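Local coordinates for ABC transporter sugar binding protein (Xanthomonas axonopodis pv. citri, PDB 3UOR) that probably captures maltose or related sugars in the periplasm and delivers them to an ABC importer, as solute-binding proteins of this family do, at residues Q196-S199 and F200-Q204; L147-K151 and D152-E156; E42-A45 and E46-D50. All blocks are in the same frame, centred on the assembly; numbering follows the deposited sequence.

Contact 1. Residues Q196-S199 and F200-Q204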
ATOM      1  N   GLN A 196       9.219   3.229  -0.320  1.00 24.75           N
ATOM      2  CA  GLN A 196       9.660   4.342  -1.159  1.00 25.02           C
ATOM      3  C   GLN A 196      10.376   3.844  -2.431  1.00 37.72           C
ATOM      4  O   GLN A 196       9.998   4.223  -3.538  1.00 33.60           O
ATOM      5  CB  GLN A 196      10.567   5.284  -0.371  1.00 31.36           C
ATOM      6  CG  GLN A 196       9.897   5.934   0.841  1.00 32.20           C
ATOM      7  CD  GLN A 196       9.959   5.063   2.067  1.00 37.35           C
ATOM      8  OE1 GLN A 196      10.344   3.899   1.989  1.00 41.00           O
ATOM      9  NE2 GLN A 196       9.592   5.621   3.213  1.00 38.80           N
ATOM     10  N   GLN A 197      11.388   2.984  -2.277  1.00 34.65           N
ATOM     11  CA  GLN A 197      12.126   2.431  -3.423  1.00 32.65           C
ATOM     12  C   GLN A 197      11.142   1.696  -4.281  1.00 28.01           C
ATOM     13  O   GLN A 197      11.175   1.786  -5.509  1.00 32.99           O
ATOM     14  CB  GLN A 197      13.193   1.381  -2.997  1.00 26.23           C
ATOM     15  CG  GLN A 197      14.124   1.832  -1.914  1.00 50.17           C
ATOM     16  CD  GLN A 197      13.573   1.583  -0.513  1.00 55.58           C
ATOM     17  OE1 GLN A 197      12.639   2.279  -0.056  1.00 41.45           O
ATOM     18  NE2 GLN A 197      14.162   0.591   0.190  1.00 39.63           N
ATOM     19  N   LEU A 198      10.294   0.905  -3.629  1.00 22.31           N
ATOM     20  CA  LEU A 198       9.315   0.117  -4.372  1.00 26.53           C
ATOM     21  C   LEU A 198       8.394   1.027  -5.213  1.00 30.99           C
ATOM     22  O   LEU A 198       8.140   0.740  -6.385  1.00 27.55           O
ATOM     23  CB  LEU A 198       8.504  -0.779  -3.435  1.00 20.11           C
ATOM     24  CG  LEU A 198       7.361  -1.543  -4.105  1.00 26.72           C
ATOM     25  CD1 LEU A 198       7.919  -2.455  -5.184  1.00 25.11           C
ATOM     26  CD2 LEU A 198       6.602  -2.373  -3.069  1.00 21.58           C
ATOM     27  N   SER A 199       7.913   2.120  -4.621  1.00 26.52           N
ATOM     28  CA  SER A 199       7.030   3.051  -5.345  1.00 29.73           C
ATOM     29  C   SER A 199       7.710   3.516  -6.624  1.00 33.05           C
ATOM     30  O   SER A 199       7.130   3.440  -7.700  1.00 29.21           O
ATOM     31  CB  SER A 199       6.679   4.277  -4.486  1.00 23.46           C
ATOM     32  OG  SER A 199       5.964   3.874  -3.333  1.00 26.01           O
ATOM     33  N   PHE A 200       8.955   3.979  -6.508  1.00 32.62           N
ATOM     34  CA  PHE A 200       9.682   4.489  -7.671  1.00 30.35           C
ATOM     35  C   PHE A 200       9.971   3.400  -8.698  1.00 28.40           C
ATOM     36  O   PHE A 200      10.054   3.685  -9.890  1.00 33.00           O
ATOM     37  CB  PHE A 200      10.977   5.216  -7.245  1.00 27.83           C
ATOM     38  CG  PHE A 200      10.719   6.451  -6.448  1.00 35.42           C
ATOM     39  CD1 PHE A 200       9.856   7.437  -6.941  1.00 29.43           C
ATOM     40  CD2 PHE A 200      11.283   6.624  -5.196  1.00 31.98           C
ATOM     41  CE1 PHE A 200       9.589   8.583  -6.215  1.00 28.23           C
ATOM     42  CE2 PHE A 200      11.015   7.787  -4.454  1.00 30.94           C
ATOM     43  CZ  PHE A 200      10.165   8.765  -4.973  1.00 33.13           C
ATOM     44  N   ALA A 201      10.140   2.159  -8.238  1.00 27.82           N
ATOM     45  CA  ALA A 201      10.390   1.037  -9.151  1.00 26.60           C
ATOM     46  C   ALA A 201       9.120   0.644  -9.896  1.00 34.47           C
ATOM     47  O   ALA A 201       9.164   0.275 -11.083  1.00 34.88           O
ATOM     48  CB  ALA A 201      10.955  -0.162  -8.383  1.00 28.03           C
ATOM     49  N   LEU A 202       7.983   0.731  -9.205  1.00 28.39           N
ATOM     50  CA  LEU A 202       6.689   0.502  -9.851  1.00 31.40           C
ATOM     51  C   LEU A 202       6.361   1.534 -10.934  1.00 32.26           C
ATOM     52  O   LEU A 202       5.499   1.285 -11.754  1.00 34.04           O
ATOM     53  CB  LEU A 202       5.555   0.463  -8.829  1.00 25.06           C
ATOM     54  CG  LEU A 202       5.594  -0.738  -7.911  1.00 25.77           C
ATOM     55  CD1 LEU A 202       4.532  -0.594  -6.818  1.00 24.80           C
ATOM     56  CD2 LEU A 202       5.360  -1.948  -8.743  1.00 24.28           C
ATOM     57  N   GLN A 203       7.031   2.690 -10.935  1.00 30.84           N
ATOM     58  CA  GLN A 203       6.777   3.696 -11.981  1.00 27.30           C
ATOM     59  C   GLN A 203       7.469   3.391 -13.316  1.00 34.71           C
ATOM     60  O   GLN A 203       7.402   4.197 -14.231  1.00 40.30           O
ATOM     61  CB  GLN A 203       7.168   5.105 -11.509  1.00 19.11           C
ATOM     62  CG  GLN A 203       6.422   5.556 -10.260  1.00 30.22           C
ATOM     63  CD  GLN A 203       6.911   6.877  -9.776  1.00 34.32           C
ATOM     64  OE1 GLN A 203       8.047   7.275 -10.062  1.00 35.27           O
ATOM     65  NE2 GLN A 203       6.064   7.585  -9.042  1.00 29.87           N
ATOM     66  N   GLN A 204       8.122   2.235 -13.428  1.00 34.48           N
ATOM     67  CA  GLN A 204       8.896   1.911 -14.630  1.00 36.12           C
ATOM     68  C   GLN A 204       8.085   0.968 -15.496  1.00 38.14           C
ATOM     69  O   GLN A 204       7.212   0.288 -14.998  1.00 42.19           O
ATOM     70  CB  GLN A 204      10.230   1.242 -14.254  1.00 29.67           C
ATOM     71  CG  GLN A 204      11.071   2.021 -13.203  1.00 25.38           C
ATOM     72  CD  GLN A 204      11.220   3.504 -13.547  1.00 33.86           C
ATOM     73  OE1 GLN A 204      11.585   3.856 -14.670  1.00 37.81           O
ATOM     74  NE2 GLN A 204      10.926   4.379 -12.576  1.00 33.52           N
TER

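Contact 2. Residues L147-K151 and D152-E156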
ATOM      1  N   LEU A 147       3.552  12.171  -1.138  1.00 30.72           N
ATOM      2  CA  LEU A 147       4.262  13.210  -0.382  1.00 29.35           C
ATOM      3  C   LEU A 147       3.390  14.068   0.519  1.00 32.73           C
ATOM      4  O   LEU A 147       2.507  14.753   0.043  1.00 34.50           O
ATOM      5  CB  LEU A 147       5.021  14.146  -1.333  1.00 26.98           C
ATOM      6  CG  LEU A 147       5.968  13.482  -2.331  1.00 31.86           C
ATOM      7  CD1 LEU A 147       6.403  14.501  -3.368  1.00 26.47           C
ATOM      8  CD2 LEU A 147       7.185  12.885  -1.625  1.00 29.79           C
ATOM      9  N   PHE A 148       3.656  14.040   1.817  1.00 32.06           N
ATOM     10  CA  PHE A 148       3.172  15.070   2.727  1.00 29.87           C
ATOM     11  C   PHE A 148       4.195  16.181   2.634  1.00 35.77           C
ATOM     12  O   PHE A 148       5.387  15.901   2.597  1.00 36.05           O
ATOM     13  CB  PHE A 148       3.120  14.535   4.169  1.00 31.43           C
ATOM     14  CG  PHE A 148       2.014  13.558   4.404  1.00 34.80           C
ATOM     15  CD1 PHE A 148       0.868  13.937   5.097  1.00 35.09           C
ATOM     16  CD2 PHE A 148       2.091  12.279   3.906  1.00 28.49           C
ATOM     17  CE1 PHE A 148      -0.171  13.038   5.302  1.00 39.50           C
ATOM     18  CE2 PHE A 148       1.041  11.378   4.101  1.00 32.78           C
ATOM     19  CZ  PHE A 148      -0.083  11.759   4.803  1.00 32.06           C
ATOM     20  N   TYR A 149       3.750  17.435   2.599  1.00 32.91           N
ATOM     21  CA  TYR A 149       4.674  18.545   2.411  1.00 30.27           C
ATOM     22  C   TYR A 149       4.307  19.789   3.192  1.00 37.25           C
ATOM     23  O   TYR A 149       3.128  20.044   3.446  1.00 37.78           O
ATOM     24  CB  TYR A 149       4.822  18.906   0.931  1.00 31.75           C
ATOM     25  CG  TYR A 149       3.601  19.525   0.301  1.00 35.72           C
ATOM     26  CD1 TYR A 149       2.505  18.739  -0.076  1.00 32.30           C
ATOM     27  CD2 TYR A 149       3.539  20.895   0.072  1.00 36.32           C
ATOM     28  CE1 TYR A 149       1.371  19.310  -0.668  1.00 37.67           C
ATOM     29  CE2 TYR A 149       2.419  21.478  -0.519  1.00 39.88           C
ATOM     30  CZ  TYR A 149       1.340  20.683  -0.888  1.00 38.88           C
ATOM     31  OH  TYR A 149       0.255  21.266  -1.484  1.00 38.89           O
ATOM     32  N   ARG A 150       5.338  20.549   3.569  1.00 32.99           N
ATOM     33  CA  ARG A 150       5.171  21.861   4.184  1.00 39.02           C
ATOM     34  C   ARG A 150       5.022  22.918   3.093  1.00 39.92           C
ATOM     35  O   ARG A 150       5.977  23.207   2.363  1.00 36.59           O
ATOM     36  CB  ARG A 150       6.369  22.192   5.071  1.00 34.00           C
ATOM     37  CG  ARG A 150       6.488  21.303   6.321  1.00 34.11           C
ATOM     38  CD  ARG A 150       5.745  21.917   7.498  1.00 37.40           C
ATOM     39  NE  ARG A 150       6.137  23.319   7.727  1.00 40.04           N
ATOM     40  CZ  ARG A 150       7.136  23.698   8.524  1.00 49.04           C
ATOM     41  NH1 ARG A 150       7.849  22.790   9.179  1.00 55.81           N
ATOM     42  NH2 ARG A 150       7.421  24.985   8.679  1.00 42.65           N
ATOM     43  N   LYS A 151       3.816  23.475   2.974  1.00 33.94           N
ATOM     44  CA  LYS A 151       3.516  24.485   1.962  1.00 36.78           C
ATOM     45  C   LYS A 151       4.383  25.727   2.117  1.00 40.69           C
ATOM     46  O   LYS A 151       4.927  26.248   1.141  1.00 41.65           O
ATOM     47  CB  LYS A 151       2.043  24.890   2.021  1.00 36.92           C
ATOM     48  CG  LYS A 151       1.082  23.785   1.649  1.00 52.88           C
ATOM     49  CD  LYS A 151      -0.368  24.268   1.685  1.00 64.48           C
ATOM     50  CE  LYS A 151      -1.333  23.124   1.352  1.00 72.27           C
ATOM     51  NZ  LYS A 151      -2.767  23.496   1.514  1.00 74.43           N
ATOM     52  N   ASP A 152       4.490  26.206   3.348  1.00 41.48           N
ATOM     53  CA  ASP A 152       5.329  27.360   3.642  1.00 42.38           C
ATOM     54  C   ASP A 152       6.782  27.112   3.222  1.00 46.06           C
ATOM     55  O   ASP A 152       7.374  27.932   2.529  1.00 48.34           O
ATOM     56  CB  ASP A 152       5.224  27.732   5.124  1.00 47.73           C
ATOM     57  CG  ASP A 152       5.527  26.561   6.050  1.00 60.68           C
ATOM     58  OD1 ASP A 152       5.490  25.405   5.587  1.00 60.18           O
ATOM     59  OD2 ASP A 152       5.797  26.795   7.249  1.00 66.94           O
ATOM     60  N   LEU A 153       7.353  25.974   3.607  1.00 48.05           N
ATOM     61  CA  LEU A 153       8.742  25.673   3.233  1.00 39.46           C
ATOM     62  C   LEU A 153       8.904  25.558   1.713  1.00 40.89           C
ATOM     63  O   LEU A 153       9.928  25.943   1.159  1.00 40.06           O
ATOM     64  CB  LEU A 153       9.233  24.399   3.929  1.00 34.71           C
ATOM     65  CG  LEU A 153       9.935  24.534   5.290  1.00 49.46           C
ATOM     66  CD1 LEU A 153       9.184  25.469   6.209  1.00 62.43           C
ATOM     67  CD2 LEU A 153      10.163  23.174   5.979  1.00 32.63           C
ATOM     68  N   LEU A 154       7.886  25.028   1.040  1.00 41.03           N
ATOM     69  CA  LEU A 154       7.904  24.919  -0.417  1.00 35.03           C
ATOM     70  C   LEU A 154       7.924  26.310  -1.060  1.00 38.56           C
ATOM     71  O   LEU A 154       8.688  26.568  -2.001  1.00 38.58           O
ATOM     72  CB  LEU A 154       6.685  24.141  -0.909  1.00 30.85           C
ATOM     73  CG  LEU A 154       6.592  23.961  -2.421  1.00 33.84           C
ATOM     74  CD1 LEU A 154       7.738  23.099  -2.934  1.00 33.65           C
ATOM     75  CD2 LEU A 154       5.260  23.328  -2.776  1.00 32.83           C
ATOM     76  N   ARG A 155       7.078  27.196  -0.540  1.00 32.82           N
ATOM     77  CA  ARG A 155       6.991  28.581  -1.000  1.00 37.06           C
ATOM     78  C   ARG A 155       8.289  29.353  -0.722  1.00 46.64           C
ATOM     79  O   ARG A 155       8.748  30.139  -1.557  1.00 45.80           O
ATOM     80  CB  ARG A 155       5.769  29.282  -0.360  1.00 44.94           C
ATOM     81  CG  ARG A 155       5.696  30.809  -0.595  1.00 43.59           C
ATOM     82  CD  ARG A 155       4.388  31.411  -0.079  1.00 47.65           C
ATOM     83  NE  ARG A 155       3.845  30.695   1.071  1.00 62.13           N
ATOM     84  CZ  ARG A 155       2.761  29.922   1.022  1.00 76.18           C
ATOM     85  NH1 ARG A 155       2.105  29.785  -0.132  1.00 78.57           N
ATOM     86  NH2 ARG A 155       2.328  29.284   2.122  1.00 69.10           N
ATOM     87  N   GLU A 156       8.906  29.105   0.428  1.00 46.06           N
ATOM     88  CA  GLU A 156      10.163  29.771   0.740  1.00 49.88           C
ATOM     89  C   GLU A 156      11.254  29.363  -0.226  1.00 50.25           C
ATOM     90  O   GLU A 156      12.126  30.162  -0.555  1.00 44.98           O
ATOM     91  CB  GLU A 156      10.569  29.537   2.193  1.00 53.97           C
ATOM     92  CG  GLU A 156       9.608  30.262   3.141  1.00 65.81           C
ATOM     93  CD  GLU A 156       9.767  29.865   4.590  1.00 71.78           C
ATOM     94  OE1 GLU A 156      10.802  29.249   4.941  1.00 76.00           O
ATOM     95  OE2 GLU A 156       8.849  30.181   5.375  1.00 71.64           O
TER

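Contact 3. Residues E42-A45 and E46-D50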
ATOM      1  N   GLU A  42     -11.523  -2.949  15.074  1.00 55.26           N
ATOM      2  CA  GLU A  42     -12.290  -2.145  16.022  1.00 61.99           C
ATOM      3  C   GLU A  42     -13.333  -1.311  15.297  1.00 59.28           C
ATOM      4  O   GLU A  42     -14.504  -1.269  15.680  1.00 67.65           O
ATOM      5  CB  GLU A  42     -11.379  -1.189  16.788  1.00 66.83           C
ATOM      6  CG  GLU A  42     -10.337  -1.826  17.676  1.00 74.55           C
ATOM      7  CD  GLU A  42      -9.477  -0.773  18.362  1.00 92.40           C
ATOM      8  OE1 GLU A  42     -10.018   0.298  18.727  1.00 95.37           O
ATOM      9  OE2 GLU A  42      -8.259  -1.009  18.529  1.00100.85           O
ATOM     10  N   VAL A  43     -12.889  -0.626  14.254  1.00 49.16           N
ATOM     11  CA  VAL A  43     -13.764   0.242  13.501  1.00 44.65           C
ATOM     12  C   VAL A  43     -14.813  -0.557  12.728  1.00 53.35           C
ATOM     13  O   VAL A  43     -15.998  -0.231  12.779  1.00 58.11           O
ATOM     14  CB  VAL A  43     -12.957   1.143  12.558  1.00 46.61           C
ATOM     15  CG1 VAL A  43     -13.879   2.042  11.774  1.00 44.59           C
ATOM     16  CG2 VAL A  43     -11.978   1.969  13.359  1.00 48.66           C
ATOM     17  N   VAL A  44     -14.402  -1.613  12.028  1.00 50.69           N
ATOM     18  CA  VAL A  44     -15.389  -2.375  11.261  1.00 41.72           C
ATOM     19  C   VAL A  44     -16.440  -2.989  12.188  1.00 40.98           C
ATOM     20  O   VAL A  44     -17.565  -3.225  11.766  1.00 46.86           O
ATOM     21  CB  VAL A  44     -14.778  -3.459  10.345  1.00 39.85           C
ATOM     22  CG1 VAL A  44     -14.425  -4.719  11.149  1.00 34.34           C
ATOM     23  CG2 VAL A  44     -15.767  -3.817   9.224  1.00 38.91           C
ATOM     24  N   ALA A  45     -16.087  -3.242  13.448  1.00 41.55           N
ATOM     25  CA  ALA A  45     -17.071  -3.770  14.396  1.00 43.77           C
ATOM     26  C   ALA A  45     -18.199  -2.759  14.631  1.00 48.91           C
ATOM     27  O   ALA A  45     -19.350  -3.149  14.823  1.00 51.88           O
ATOM     28  CB  ALA A  45     -16.414  -4.167  15.716  1.00 44.35           C
ATOM     29  N   GLU A  46     -17.881  -1.466  14.603  1.00 43.33           N
ATOM     30  CA  GLU A  46     -18.925  -0.445  14.758  1.00 47.85           C
ATOM     31  C   GLU A  46     -19.852  -0.509  13.561  1.00 57.01           C
ATOM     32  O   GLU A  46     -21.077  -0.436  13.691  1.00 63.23           O
ATOM     33  CB  GLU A  46     -18.331   0.951  14.802  1.00 47.50           C
ATOM     34  CG  GLU A  46     -17.430   1.215  15.967  1.00 55.75           C
ATOM     35  CD  GLU A  46     -16.852   2.607  15.897  1.00 58.84           C
ATOM     36  OE1 GLU A  46     -15.635   2.736  16.124  1.00 56.87           O
ATOM     37  OE2 GLU A  46     -17.608   3.559  15.590  1.00 58.96           O
ATOM     38  N   LEU A  47     -19.240  -0.633  12.389  1.00 52.43           N
ATOM     39  CA  LEU A  47     -19.969  -0.649  11.136  1.00 50.80           C
ATOM     40  C   LEU A  47     -20.899  -1.846  11.056  1.00 49.77           C
ATOM     41  O   LEU A  47     -22.000  -1.724  10.539  1.00 54.07           O
ATOM     42  CB  LEU A  47     -19.006  -0.639   9.945  1.00 47.44           C
ATOM     43  CG  LEU A  47     -18.374   0.705   9.567  1.00 47.08           C
ATOM     44  CD1 LEU A  47     -17.860   1.426  10.776  1.00 49.65           C
ATOM     45  CD2 LEU A  47     -17.256   0.479   8.584  1.00 50.07           C
ATOM     46  N   VAL A  48     -20.470  -3.004  11.554  1.00 49.42           N
ATOM     47  CA  VAL A  48     -21.312  -4.192  11.412  1.00 56.44           C
ATOM     48  C   VAL A  48     -22.572  -4.045  12.261  1.00 65.19           C
ATOM     49  O   VAL A  48     -23.613  -4.627  11.948  1.00 66.68           O
ATOM     50  CB  VAL A  48     -20.584  -5.531  11.726  1.00 51.28           C
ATOM     51  CG1 VAL A  48     -19.260  -5.585  11.032  1.00 49.81           C
ATOM     52  CG2 VAL A  48     -20.400  -5.721  13.219  1.00 63.38           C
ATOM     53  N   ALA A  49     -22.478  -3.247  13.323  1.00 67.46           N
ATOM     54  CA  ALA A  49     -23.642  -2.958  14.152  1.00 66.26           C
ATOM     55  C   ALA A  49     -24.795  -2.490  13.270  1.00 70.42           C
ATOM     56  O   ALA A  49     -25.912  -2.991  13.382  1.00 79.20           O
ATOM     57  CB  ALA A  49     -23.307  -1.917  15.217  1.00 59.83           C
ATOM     58  N   ASP A  50     -24.521  -1.542  12.377  1.00 64.59           N
ATOM     59  CA  ASP A  50     -25.556  -1.056  11.464  1.00 63.28           C
ATOM     60  C   ASP A  50     -25.929  -2.088  10.396  1.00 66.14           C
ATOM     61  O   ASP A  50     -27.027  -2.046   9.854  1.00 68.25           O
ATOM     62  CB  ASP A  50     -25.126   0.254  10.810  1.00 59.46           C
ATOM     63  CG  ASP A  50     -26.061   0.689   9.704  1.00 58.35           C
ATOM     64  OD1 ASP A  50     -25.772   0.396   8.530  1.00 54.50           O
ATOM     65  OD2 ASP A  50     -27.078   1.339   9.999  1.00 70.09           O
TER

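Contact 1. Residues Q196-S199 and F200-Q204
Leu198 and Leu202 meet one turn apart on the helix 195-202, and the later of the two can be followed atom by atom. CB of Leu202 rests beside the carbonyl oxygens of both Leu198 and Ser199. Leu202 CG then settles 3.3 Å from Leu198 O and 4.0 Å from Leu198 CD1, the nearest approach of the two side chains, while Leu202 CD1 turns back to Leu198 CG. The differing first torsions bring them together: Leu202 holds its CG beside the backbone N (chi1 -68°), whereas the CG of Leu198 stands on the far side from its own N (174°), and the two chains cross at a slant. Trp377 and Met384 of helix 377-394 also touch Leu198.

The backbone bonds are alpha-helical: Leu202 N donates to Leu198 O at 2.8 Å, and Ala201 N reaches Gln197 O at 2.9 Å. The next bond, from Gln203 N to Ser199 O, is weak. Gln204 bends back, and its NE2 donates to Phe200 O at 2.9 Å, with the acceptor lying in the amide plane. Phe200 itself brings CD2 to 3.2 Å from Gln196 O, and its ring meets Phe229 edge-to-face. The hydroxyl of Ser199 bonds to Glu195 O, one turn back. Taken together, this is i to i+4 side-chain packing along a buried alpha-helix, which in this solute-binding fold is packed against helices 221-235 and 377-394 and strand 259-264.

Contact 2. Residues L147-K151 and D152-E156
Arg150 and Asp152 form a side-on salt bridge at a strand-to-helix junction, where strand 134-150 of the mixed sheet ends and Arg150 takes the N-cap position of helix 151-156. Both carboxylate oxygens are engaged. Arg150 NH2 reaches Asp152 OD2 at 2.8 Å in a nearly straight bond, with the oxygen lying in the guanidinium plane. Arg150 NE reaches Asp152 OD1 at 3.1 Å on its syn lone pair, the oxygen lying 22° out of the guanidinium plane. The guanidinium and carboxylate planes lie 37° apart. Asp152 holds CG between its backbone N and carbonyl carbon (chi1 54°), which also leaves Asp152 OD1 near Leu153 N for a weak bond at 2.8 Å. The third guanidinium nitrogen, NH1, is satisfied by Phe254 O, and the methyls of Leu153 lie over one face of the group.

Arg150 O accepts from Leu154 N at 3.0 Å, and Lys151 O from Arg155 N at 2.9 Å. The strand keeps its own partners to the end: Tyr149 bonds through its backbone to Gly285, and Arg150 to Ala260, on strands flanking it. An apolar contact bridges the junction as well, since the Tyr149 ring and Leu154 meet obliquely and both touch Met162, with Leu154 CD2 sitting 4.1 Å from Tyr149 CE2.

Contact 3. Residues E42-A45 and E46-D50
Val43 O is gripped by two backbone N-H groups. Glu46 N approaches Val43 O at 2.9 Å in a bent, weak bond, while Leu47 N gives Val43 O a straighter one at 3.3 Å that lies in the carbonyl plane. The oxygen is thus shared between an i+3 and an i+4 donor, a mixture of 3-10 and alpha geometry within one turn. Leu47 CD1 also crowds Val43 O, at 3.2 Å, and CB of Glu46 lies against it too. Val48 N donates to Val44 O at 2.9 Å, and the next i+4 bond, Ala49 N to Ala45 O, is weak.

The side chains sort themselves by face. Val43 and Leu47 lie alongside each other and point the same way, Val43 CG1 4.2 Å from Leu47 CD1, with Phe333 of helix 327-337 touching both. Val44 and Val48 form a second pair one turn apart, in which Val44 CG2 comes to 4.3 Å from Val48 CG1, and Val48 rests on Val62 of the following strand. Glu46 keeps to the solvent side; its extended chain, with CG beside the backbone N (chi1 -64°), runs back along Glu42 and Val43. Glu42 OE1 and Glu46 OE1 are 6.7 Å apart.

Such an amphipathic helix, apolar towards its neighbours and acidic outside, is characteristic of the connecting helix in a beta-alpha-beta unit, here strand 30-36, helix 39-52 and strand 58-64.

The three contacts illustrate one principle: each joins residues close in sequence, whose outer faces pack on other parts of the fold. They follow in series, contact 3 first and contact 1 last. Contacts 1 and 2 are the nearer pair, with centres 23 Å apart and nearest atoms about 6 Å apart; Leu263 of strand 259-264 touches Gln196 and Phe200 of contact 1 and Leu147 of the strand leading into contact 2. Contact 3 stands apart, its centre 35 Å from that of contact 1, across the middle of the chain, and 37 Å from that of contact 2. Solute-binding proteins of this kind generally hold sugar in a cleft between two lobes, and none of the contacts can be assigned to that site.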